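Local coordinates for protein glucose-6-phosphate isomerase (Chlamydia trachomatis D/UW-3/CX, PDB 6OTU) that catalyses the reversible isomerization of glucose-6-phosphate to fructose-6-phosphate, at residues 298-301 / 302-305. Numbering follows the deposited sequence.
Sequences AAID and AHAL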
loop_
_atom_site.group_PDB
_atom_site.type_symbol
_atom_site.label_atom_id
_atom_site.label_comp_id
_atom_site.label_asym_id
_atom_site.label_seq_id
_atom_site.Cartn_x
_atom_site.Cartn_y
_atom_site.Cartn_z
ATOM N N ALA A 298 -11.503 6.408 -23.589
ATOM C CA ALA A 298 -12.339 5.935 -24.695
ATOM C C ALA A 298 -11.529 5.167 -25.737
ATOM O O ALA A 298 -12.034 4.214 -26.347
ATOM C CB ALA A 298 -13.055 7.110 -25.347
ATOM N N ALA A 299 -10.269 5.553 -25.944
ATOM C CA ALA A 299 -9.442 4.857 -26.921
ATOM C C ALA A 299 -9.168 3.416 -26.493
ATOM O O ALA A 299 -9.091 2.521 -27.341
ATOM C CB ALA A 299 -8.140 5.625 -27.143
ATOM N N ILE A 300 -9.014 3.173 -25.184
ATOM C CA ILE A 300 -8.797 1.808 -24.705
ATOM C C ILE A 300 -10.105 1.015 -24.721
ATOM O O ILE A 300 -10.112 -0.174 -25.074
ATOM C CB ILE A 300 -8.137 1.803 -23.303
ATOM C CG1 ILE A 300 -6.650 2.210 -23.374
ATOM C CG2 ILE A 300 -8.231 0.430 -22.654
ATOM C CD1 ILE A 300 -5.788 1.342 -24.291
ATOM N N ASP A 301 -11.224 1.649 -24.340
ATOM C CA ASP A 301 -12.535 1.027 -24.528
ATOM C C ASP A 301 -12.676 0.451 -25.933
ATOM O O ASP A 301 -13.127 -0.685 -26.108
ATOM C CB ASP A 301 -13.659 2.035 -24.278
ATOM C CG ASP A 301 -13.675 2.574 -22.851
ATOM O OD1 ASP A 301 -12.984 2.004 -21.974
ATOM O OD2 ASP A 301 -14.366 3.590 -22.623
ATOM N N ALA A 302 -12.309 1.229 -26.955
ATOM C CA ALA A 302 -12.434 0.714 -28.313
ATOM C C ALA A 302 -11.426 -0.401 -28.570
ATOM O O ALA A 302 -11.748 -1.403 -29.219
ATOM C CB ALA A 302 -12.267 1.848 -29.323
ATOM N N HIS A 303 -10.212 -0.259 -28.036
ATOM C CA HIS A 303 -9.160 -1.236 -28.300
ATOM C C HIS A 303 -9.455 -2.579 -27.642
ATOM O O HIS A 303 -9.034 -3.621 -28.162
ATOM C CB HIS A 303 -7.817 -0.672 -27.829
ATOM C CG HIS A 303 -6.733 -1.700 -27.682
ATOM N ND1 HIS A 303 -5.979 -2.149 -28.746
ATOM C CD2 HIS A 303 -6.258 -2.339 -26.588
ATOM C CE1 HIS A 303 -5.101 -3.037 -28.313
ATOM N NE2 HIS A 303 -5.255 -3.174 -27.007
ATOM N N ALA A 304 -10.189 -2.576 -26.516
ATOM C CA ALA A 304 -10.477 -3.793 -25.755
ATOM C C ALA A 304 -11.424 -4.754 -26.472
ATOM O O ALA A 304 -11.632 -5.868 -25.967
ATOM C CB ALA A 304 -11.070 -3.444 -24.390
ATOM N N LEU A 305 -12.007 -4.349 -27.611
ATOM C CA LEU A 305 -12.824 -5.216 -28.452
ATOM C C LEU A 305 -12.005 -6.017 -29.460
ATOM O O LEU A 305 -12.589 -6.763 -30.262
ATOM C CB LEU A 305 -13.877 -4.399 -29.223
ATOM C CG LEU A 305 -15.099 -3.801 -28.518
ATOM C CD1 LEU A 305 -15.670 -4.740 -27.455
ATOM C CD2 LEU A 305 -14.764 -2.453 -27.926
#
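Three main-chain bonds of the i to i+4 pattern carry the helical turn near the C-terminal end of helix 287-303. The shortest joins A304 N to I300 O at 2.8 Å; before it, H303 N meets A299 O and A302 N meets A298 O, both at 3.1 Å, with the A302 bond the straightest at its hydrogen (157°). After these, L305 N makes a weak i to i+3 bond to A302 O (3.4 Å). D301 O instead accepts a hydrogen bond from the Q88 side chain, and the L305 side chain rests on helix 80-89. The carboxylate of D301 points off the helix to a salt bridge with R112 and a hydrogen bond with H478. H303 holds CG anti to its backbone N (chi1 164°), which sets the imidazole near I300: H303 CD2 lies 4.4 Å from I300 CD1 in a loose, oblique contact, and H303 NE2 is hydrogen-bonded to L313 N. I300 itself packs against S471 and A474 of helix 466-487. This is a C-terminal helical turn leading into the loop before helix 313-327, within the phosphoglucose isomerase fold and away from the substrate pocket.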